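Local coordinates for protein 3-methyladenine dna-glycosylase (Archaeoglobus fulgidus, PDB 2JHN) that belongs to the AlkA-like helix-hairpin-helix family of DNA glycosylases and pairs a TATA-box-binding-protein-like domain with a helical repair domain, at residues L227-G232 / I277-F282; F236-L241 / K261-A266. The protein carries 1 engineered substitution. All coordinates share one frame; numbering follows the deposited sequence.

Contact 1 of 2, residues L227-G232 / I277-F282. Engineered in segment 227-232: Ile229 (natural residue Met).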
ATOM      1  N   LEU A 227      -0.531  -4.112  -9.394  1.00  8.97           N
ATOM      2  CA  LEU A 227       0.135  -5.392  -9.332  1.00 10.50           C
ATOM      3  C   LEU A 227       1.166  -5.445  -8.184  1.00 10.11           C
ATOM      4  O   LEU A 227       1.215  -6.409  -7.437  1.00 10.65           O
ATOM      5  CB  LEU A 227       0.813  -5.714 -10.673  1.00  9.05           C
ATOM      6  CG  LEU A 227      -0.190  -6.371 -11.666  1.00 12.40           C
ATOM      7  CD1 LEU A 227       0.291  -6.229 -13.089  1.00 14.33           C
ATOM      8  CD2 LEU A 227      -0.322  -7.848 -11.314  1.00 15.74           C
ATOM      9  N   SER A 228       1.944  -4.394  -8.054  1.00 10.25           N
ATOM     10  CA  SER A 228       3.019  -4.365  -7.043  1.00 11.45           C
ATOM     11  C   SER A 228       2.498  -3.992  -5.649  1.00 11.04           C
ATOM     12  O   SER A 228       2.764  -4.711  -4.667  1.00 12.54           O
ATOM     13  CB  SER A 228       4.126  -3.407  -7.482  1.00 11.79           C
ATOM     14  OG  SER A 228       3.624  -2.135  -7.839  1.00 14.62           O
ATOM     15  N   ILE A 229       1.778  -2.888  -5.558  1.00 10.42           N
ATOM     16  CA  ILE A 229       1.398  -2.344  -4.241  1.00 12.06           C
ATOM     17  C   ILE A 229       0.141  -2.946  -3.616  1.00 11.62           C
ATOM     18  O   ILE A 229      -0.019  -2.859  -2.386  1.00 13.45           O
ATOM     19  CB  ILE A 229       1.393  -0.766  -4.179  1.00 12.24           C
ATOM     20  CG1 ILE A 229       0.111  -0.166  -4.766  1.00 13.19           C
ATOM     21  CG2 ILE A 229       2.681  -0.174  -4.819  1.00 14.02           C
ATOM     22  CD1 ILE A 229      -0.065   1.388  -4.532  1.00 14.02           C
ATOM     23  N   ALA A 230      -0.730  -3.547  -4.432  1.00 11.35           N
ATOM     24  CA  ALA A 230      -1.975  -4.172  -3.963  1.00 11.32           C
ATOM     25  C   ALA A 230      -1.973  -5.705  -4.055  1.00 11.58           C
ATOM     26  O   ALA A 230      -2.498  -6.382  -3.153  1.00 12.70           O
ATOM     27  CB  ALA A 230      -3.199  -3.591  -4.699  1.00 11.45           C
ATOM     28  N   LEU A 231      -1.371  -6.243  -5.112  1.00 10.58           N
ATOM     29  CA  LEU A 231      -1.399  -7.661  -5.420  1.00 11.17           C
ATOM     30  C   LEU A 231      -0.166  -8.406  -4.927  1.00 11.13           C
ATOM     31  O   LEU A 231      -0.150  -9.635  -4.925  1.00 11.96           O
ATOM     32  CB  LEU A 231      -1.616  -7.903  -6.936  1.00 11.49           C
ATOM     33  CG  LEU A 231      -2.934  -7.390  -7.512  1.00 13.17           C
ATOM     34  CD1 LEU A 231      -3.262  -8.010  -8.851  1.00 15.33           C
ATOM     35  CD2 LEU A 231      -4.094  -7.616  -6.510  1.00 13.05           C
ATOM     36  N   GLY A 232       0.857  -7.668  -4.512  1.00 11.23           N
ATOM     37  CA  GLY A 232       2.112  -8.282  -4.032  1.00 10.90           C
ATOM     38  C   GLY A 232       2.982  -8.982  -5.090  1.00 11.66           C
ATOM     39  O   GLY A 232       3.831  -9.828  -4.748  1.00 11.22           O
ATOM     40  N   ILE A 277      12.330  -3.253  -3.057  1.00  9.73           N
ATOM     41  CA  ILE A 277      13.108  -2.040  -3.369  1.00 10.44           C
ATOM     42  C   ILE A 277      12.209  -0.863  -3.783  1.00  9.69           C
ATOM     43  O   ILE A 277      12.494   0.292  -3.494  1.00  9.59           O
ATOM     44  CB  ILE A 277      14.204  -2.358  -4.439  1.00 10.17           C
ATOM     45  CG1 ILE A 277      15.205  -3.357  -3.837  1.00 11.60           C
ATOM     46  CG2 ILE A 277      14.873  -1.061  -4.977  1.00 11.31           C
ATOM     47  CD1 ILE A 277      16.077  -4.082  -4.898  1.00 11.79           C
ATOM     48  N   LEU A 278      11.109  -1.157  -4.466  1.00  8.70           N
ATOM     49  CA  LEU A 278      10.163  -0.131  -4.826  1.00  9.36           C
ATOM     50  C   LEU A 278       9.696   0.704  -3.614  1.00  8.23           C
ATOM     51  O   LEU A 278       9.595   1.934  -3.706  1.00  8.84           O
ATOM     52  CB  LEU A 278       8.943  -0.799  -5.479  1.00  9.17           C
ATOM     53  CG  LEU A 278       7.746   0.096  -5.812  1.00 10.94           C
ATOM     54  CD1 LEU A 278       8.093   1.141  -6.857  1.00 11.76           C
ATOM     55  CD2 LEU A 278       6.578  -0.760  -6.241  1.00 10.26           C
ATOM     56  N   PHE A 279       9.411   0.046  -2.490  1.00  8.78           N
ATOM     57  CA  PHE A 279       8.986   0.767  -1.274  1.00  9.19           C
ATOM     58  C   PHE A 279      10.115   1.675  -0.707  1.00 10.35           C
ATOM     59  O   PHE A 279       9.841   2.792  -0.239  1.00 10.33           O
ATOM     60  CB  PHE A 279       8.475  -0.200  -0.204  1.00  9.33           C
ATOM     61  CG  PHE A 279       7.040  -0.669  -0.424  1.00 11.13           C
ATOM     62  CD1 PHE A 279       6.621  -1.182  -1.650  1.00 10.28           C
ATOM     63  CD2 PHE A 279       6.106  -0.607   0.632  1.00 12.93           C
ATOM     64  CE1 PHE A 279       5.287  -1.640  -1.840  1.00 11.73           C
ATOM     65  CE2 PHE A 279       4.781  -1.067   0.456  1.00 13.18           C
ATOM     66  CZ  PHE A 279       4.371  -1.576  -0.786  1.00  9.34           C
ATOM     67  N   TYR A 280      11.355   1.179  -0.758  1.00 10.65           N
ATOM     68  CA  TYR A 280      12.547   2.010  -0.422  1.00 11.25           C
ATOM     69  C   TYR A 280      12.678   3.219  -1.361  1.00 12.31           C
ATOM     70  O   TYR A 280      13.044   4.298  -0.905  1.00 12.24           O
ATOM     71  CB  TYR A 280      13.842   1.171  -0.438  1.00 11.53           C
ATOM     72  CG  TYR A 280      13.967   0.239   0.774  1.00 10.66           C
ATOM     73  CD1 TYR A 280      13.304  -0.984   0.793  1.00 10.08           C
ATOM     74  CD2 TYR A 280      14.742   0.603   1.901  1.00  8.20           C
ATOM     75  CE1 TYR A 280      13.377  -1.852   1.911  1.00 11.37           C
ATOM     76  CE2 TYR A 280      14.859  -0.272   3.017  1.00  7.92           C
ATOM     77  CZ  TYR A 280      14.162  -1.491   3.013  1.00  9.78           C
ATOM     78  OH  TYR A 280      14.231  -2.334   4.083  1.00 11.91           O
ATOM     79  N   LEU A 281      12.369   3.040  -2.652  1.00 12.21           N
ATOM     80  CA  LEU A 281      12.404   4.145  -3.631  1.00 13.02           C
ATOM     81  C   LEU A 281      11.297   5.183  -3.332  1.00 13.27           C
ATOM     82  O   LEU A 281      11.532   6.386  -3.457  1.00 13.34           O
ATOM     83  CB  LEU A 281      12.300   3.628  -5.074  1.00 13.15           C
ATOM     84  CG  LEU A 281      13.453   2.753  -5.573  1.00 15.36           C
ATOM     85  CD1 LEU A 281      13.152   2.197  -6.959  1.00 14.78           C
ATOM     86  CD2 LEU A 281      14.810   3.515  -5.590  1.00 15.98           C
ATOM     87  N   PHE A 282      10.112   4.729  -2.915  1.00 13.07           N
ATOM     88  CA  PHE A 282       9.060   5.675  -2.501  1.00 13.08           C
ATOM     89  C   PHE A 282       9.542   6.506  -1.300  1.00 13.37           C
ATOM     90  O   PHE A 282       9.358   7.722  -1.267  1.00 13.82           O
ATOM     91  CB  PHE A 282       7.758   4.971  -2.091  1.00 13.38           C
ATOM     92  CG  PHE A 282       6.980   4.345  -3.243  1.00 13.05           C
ATOM     93  CD1 PHE A 282       6.949   4.928  -4.521  1.00 15.40           C
ATOM     94  CD2 PHE A 282       6.255   3.186  -3.012  1.00 15.95           C
ATOM     95  CE1 PHE A 282       6.183   4.308  -5.577  1.00 16.76           C
ATOM     96  CE2 PHE A 282       5.496   2.576  -4.025  1.00 16.80           C
ATOM     97  CZ  PHE A 282       5.475   3.147  -5.313  1.00 13.98           C
TER
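The CA atoms nearest each other across the contact are those of Ser228 and Leu278 (8.6 Å) and of Ile229 and Phe279 (8.7 Å), where the end of helix 220-229 approaches the middle of helix 274-287. Past the end of helix 220-229, Gly232 is the first residue to leave helical phi/psi, with positive phi (70°).

The CB of Ser228 points toward the other helix. The closest approach is Ser228 OG to Leu278 CD2, at 3.6 Å, and Ser228 CB touches the same methyl. The touch is apolar packing on a methyl; the hydroxyl has its hydrogen bond inside its own helix, to the carbonyl O of Glu224.

Helix 220-229 follows the hairpin where Thr213, Phe215 and Ile218 bind a sodium ion, consistent with the second helix of a helix-hairpin-helix motif. The contact joins its end to helix 274-287. A hydrogen bond from Arg275 to the carbonyl O of Ser228 also ties the two helices.

Ile229 is engineered; the natural residue is Met. Its CG2 lies anti to the carbonyl carbon and beside the backbone N. This one methyl does all the touching. Ile229 CG2 meets the edge of the Phe282 ring at CE2 (4.0 Å), near the ring plane. It also reaches Leu278 CD2. Ile229 CG2 lies obliquely 4.2 Å from Phe279 CE1. The side chain of Ile229 crosses those of Leu278 and Phe282 at about a right angle. Leu278 O sits 3.5 Å above one face of the Phe282 ring, toward its rim, and also accepts the backbone N-H of Phe282.

Contact 2 of 2, residues F236-L241 / K261-A266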
ATOM      1  N   PHE A 236       7.420  -4.101 -11.826  1.00 15.61           N
ATOM      2  CA  PHE A 236       8.055  -2.861 -11.396  1.00 14.64           C
ATOM      3  C   PHE A 236       7.484  -1.710 -12.210  1.00 13.65           C
ATOM      4  O   PHE A 236       7.690  -1.668 -13.433  1.00 13.17           O
ATOM      5  CB  PHE A 236       9.582  -2.961 -11.527  1.00 15.03           C
ATOM      6  CG  PHE A 236      10.323  -1.816 -10.868  1.00 14.80           C
ATOM      7  CD1 PHE A 236      10.525  -1.807  -9.474  1.00 15.15           C
ATOM      8  CD2 PHE A 236      10.816  -0.763 -11.635  1.00 16.14           C
ATOM      9  CE1 PHE A 236      11.222  -0.739  -8.851  1.00 16.10           C
ATOM     10  CE2 PHE A 236      11.502   0.313 -11.050  1.00 16.32           C
ATOM     11  CZ  PHE A 236      11.709   0.316  -9.639  1.00 16.40           C
ATOM     12  N   PRO A 237       6.757  -0.780 -11.544  1.00 13.07           N
ATOM     13  CA  PRO A 237       6.035   0.310 -12.239  1.00 13.41           C
ATOM     14  C   PRO A 237       6.917   1.493 -12.661  1.00 13.88           C
ATOM     15  O   PRO A 237       6.914   2.566 -12.027  1.00 15.32           O
ATOM     16  CB  PRO A 237       4.977   0.735 -11.214  1.00 12.54           C
ATOM     17  CG  PRO A 237       5.659   0.494  -9.879  1.00 12.99           C
ATOM     18  CD  PRO A 237       6.582  -0.704 -10.074  1.00 13.46           C
ATOM     19  N   ALA A 238       7.631   1.293 -13.755  1.00 14.80           N
ATOM     20  CA  ALA A 238       8.686   2.218 -14.185  1.00 15.34           C
ATOM     21  C   ALA A 238       8.173   3.569 -14.712  1.00 16.63           C
ATOM     22  O   ALA A 238       8.926   4.564 -14.734  1.00 16.51           O
ATOM     23  CB  ALA A 238       9.579   1.503 -15.226  1.00 15.53           C
ATOM     24  N   ASP A 239       6.911   3.622 -15.149  1.00 16.94           N
ATOM     25  CA  ASP A 239       6.302   4.899 -15.572  1.00 18.68           C
ATOM     26  C   ASP A 239       6.024   5.843 -14.401  1.00 19.21           C
ATOM     27  O   ASP A 239       5.793   7.023 -14.603  1.00 19.98           O
ATOM     28  CB  ASP A 239       5.017   4.688 -16.398  1.00 18.56           C
ATOM     29  CG  ASP A 239       5.270   3.914 -17.669  1.00 22.28           C
ATOM     30  OD1 ASP A 239       5.903   4.488 -18.593  1.00 24.30           O
ATOM     31  OD2 ASP A 239       4.859   2.723 -17.736  1.00 23.56           O
ATOM     32  N   ASP A 240       6.042   5.328 -13.169  1.00 19.94           N
ATOM     33  CA  ASP A 240       5.751   6.175 -12.016  1.00 20.51           C
ATOM     34  C   ASP A 240       6.812   7.296 -11.937  1.00 21.78           C
ATOM     35  O   ASP A 240       8.018   7.015 -11.948  1.00 21.23           O
ATOM     36  CB  ASP A 240       5.696   5.322 -10.727  1.00 20.98           C
ATOM     37  CG  ASP A 240       5.173   6.112  -9.532  1.00 21.67           C
ATOM     38  OD1 ASP A 240       3.968   5.985  -9.201  1.00 23.85           O
ATOM     39  OD2 ASP A 240       5.967   6.878  -8.943  1.00 22.69           O
ATOM     40  N   LEU A 241       6.368   8.554 -11.900  1.00 22.16           N
ATOM     41  CA  LEU A 241       7.307   9.702 -11.884  1.00 22.99           C
ATOM     42  C   LEU A 241       8.203   9.760 -10.637  1.00 22.33           C
ATOM     43  O   LEU A 241       9.370  10.100 -10.733  1.00 22.25           O
ATOM     44  CB  LEU A 241       6.556  11.018 -12.056  1.00 24.86           C
ATOM     45  CG  LEU A 241       6.523  11.339 -13.549  1.00 27.31           C
ATOM     46  CD1 LEU A 241       5.136  11.167 -14.142  1.00 31.31           C
ATOM     47  CD2 LEU A 241       7.055  12.744 -13.751  1.00 31.80           C
ATOM     48  N   LYS A 261      14.569   3.003 -19.515  1.00 25.30           N
ATOM     49  CA  LYS A 261      15.892   2.913 -18.883  1.00 25.18           C
ATOM     50  C   LYS A 261      15.769   2.449 -17.414  1.00 24.65           C
ATOM     51  O   LYS A 261      16.562   1.627 -16.922  1.00 24.11           O
ATOM     52  CB  LYS A 261      16.584   4.278 -18.942  1.00 25.90           C
ATOM     53  CG  LYS A 261      18.053   4.242 -18.508  1.00 27.86           C
ATOM     54  CD  LYS A 261      18.888   3.508 -19.575  1.00 31.25           C
ATOM     55  CE  LYS A 261      20.203   3.011 -19.026  1.00 34.38           C
ATOM     56  NZ  LYS A 261      21.059   2.496 -20.143  1.00 36.14           N
ATOM     57  N   VAL A 262      14.765   2.988 -16.724  1.00 24.22           N
ATOM     58  CA  VAL A 262      14.465   2.562 -15.357  1.00 23.47           C
ATOM     59  C   VAL A 262      14.093   1.080 -15.299  1.00 23.42           C
ATOM     60  O   VAL A 262      14.573   0.359 -14.435  1.00 22.67           O
ATOM     61  CB  VAL A 262      13.386   3.430 -14.719  1.00 23.12           C
ATOM     62  CG1 VAL A 262      12.885   2.819 -13.387  1.00 22.13           C
ATOM     63  CG2 VAL A 262      13.897   4.838 -14.512  1.00 23.70           C
ATOM     64  N   ARG A 263      13.244   0.628 -16.227  1.00 24.18           N
ATOM     65  CA  ARG A 263      12.957  -0.797 -16.363  1.00 24.85           C
ATOM     66  C   ARG A 263      14.183  -1.664 -16.550  1.00 24.98           C
ATOM     67  O   ARG A 263      14.259  -2.776 -16.022  1.00 25.12           O
ATOM     68  CB  ARG A 263      11.997  -1.033 -17.537  1.00 25.63           C
ATOM     69  CG  ARG A 263      10.649  -1.462 -17.102  1.00 26.97           C
ATOM     70  CD  ARG A 263       9.688  -1.554 -18.250  1.00 27.71           C
ATOM     71  NE  ARG A 263       8.399  -1.101 -17.769  1.00 32.15           N
ATOM     72  CZ  ARG A 263       7.828   0.054 -18.098  1.00 32.32           C
ATOM     73  NH1 ARG A 263       8.416   0.889 -18.951  1.00 32.85           N
ATOM     74  NH2 ARG A 263       6.650   0.363 -17.573  1.00 31.36           N
ATOM     75  N   GLU A 264      15.133  -1.154 -17.338  1.00 24.72           N
ATOM     76  CA  GLU A 264      16.369  -1.851 -17.642  1.00 24.38           C
ATOM     77  C   GLU A 264      17.207  -1.999 -16.365  1.00 23.68           C
ATOM     78  O   GLU A 264      17.665  -3.100 -16.061  1.00 23.62           O
ATOM     79  CB  GLU A 264      17.117  -1.104 -18.766  1.00 24.04           C
ATOM     80  CG  GLU A 264      18.460  -1.681 -19.191  0.50 25.61           C
ATOM     81  CD  GLU A 264      19.387  -0.628 -19.803  0.50 25.00           C
ATOM     82  OE1 GLU A 264      18.918   0.239 -20.579  0.50 25.16           O
ATOM     83  OE2 GLU A 264      20.596  -0.661 -19.491  0.50 27.27           O
ATOM     84  N   ILE A 265      17.367  -0.902 -15.623  1.00 23.50           N
ATOM     85  CA  ILE A 265      17.996  -0.896 -14.287  1.00 23.31           C
ATOM     86  C   ILE A 265      17.368  -1.896 -13.302  1.00 22.75           C
ATOM     87  O   ILE A 265      18.077  -2.682 -12.652  1.00 21.15           O
ATOM     88  CB  ILE A 265      18.029   0.540 -13.654  1.00 24.43           C
ATOM     89  CG1 ILE A 265      19.287   1.281 -14.096  1.00 25.53           C
ATOM     90  CG2 ILE A 265      18.004   0.482 -12.093  1.00 25.92           C
ATOM     91  CD1 ILE A 265      20.604   0.533 -13.753  1.00 28.02           C
ATOM     92  N   ALA A 266      16.040  -1.863 -13.182  1.00 22.12           N
ATOM     93  CA  ALA A 266      15.349  -2.815 -12.307  1.00 21.78           C
ATOM     94  C   ALA A 266      15.621  -4.268 -12.689  1.00 22.36           C
ATOM     95  O   ALA A 266      15.866  -5.112 -11.819  1.00 21.82           O
ATOM     96  CB  ALA A 266      13.845  -2.534 -12.294  1.00 20.93           C
TER
HETATM   97  O   HOH W   1       8.528  -3.558 -15.297  1.00 32.63           O
HETATM   98  O   HOH W   2       6.738   2.708 -20.344  1.00 28.07           O
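Ala238 meets the side of helix 259-270 at Arg263, and their CA atoms are only 5.7 Å apart. The small side chain of Ala238 goes with this close approach. Its CB lies over the centre of one face of the Arg263 guanidinium, 3.7 Å above the plane. The same CB also touches Arg263 CG and Val262 CG1.

The Arg263 chain is bent at chi3 (-143°), which sets NE off an extended path. The guanidinium edge faces Asp239. Arg263 NH2 donates to Asp239 OD2 at 3.0 Å, with an N-H...O angle of 158°, and this bond is part of a salt bridge. The acceptor lies in the guanidinium plane, but the donor comes from above the carboxylate plane; the two planes are 57° apart. Water 2 makes a second link, donating to Asp239 OD1 at 2.6 Å and accepting from Arg263 NH1. Glu224 of helix 220-229 also forms a salt bridge with Arg263 NH2.

Phe236 carries the apolar half. Phe236 CG is anti to the backbone N, which sets it 3.9 Å from Ala266 CB. Ala266 CB packs over one face of the Phe236 ring in a CH-pi contact, 3.9 Å from the ring centroid and offset toward the rim. Val262 CG1 comes in at the ring edge, in its plane, 3.7 Å from Phe236 CE2. Phe270 meets the same ring edge-to-face.

The loop continues as a type I turn from Pro237 to Asp240, and Asp240 is the N-cap of helix 241-251, bonding the N of Val243. The loop with Pro237, ending in an aspartate after the hairpin, is consistent with the Gly/Pro-rich loop and following Asp of the helix-hairpin-helix GPD family.

Both contacts are buried, but the centre of contact 1 is about 7 Å, and that of contact 2 about 18 Å, from the centre of the chain. Contact 1 joins two helices through methyls and rings. Contact 2 joins a loop to a helix and adds a salt bridge and waters to its apolar part, in keeping with its place farther out. They do not share a segment, yet they touch. Leu281 CD1 packs on Phe236 CZ at 3.6 Å, and Leu278 CD2 on Pro237 CD at 3.8 Å. The 236-241 loop follows helix 220-229, and helix 259-270 precedes helix 274-287. Both segments of contact 2 thus lie in the chain between the two of contact 1.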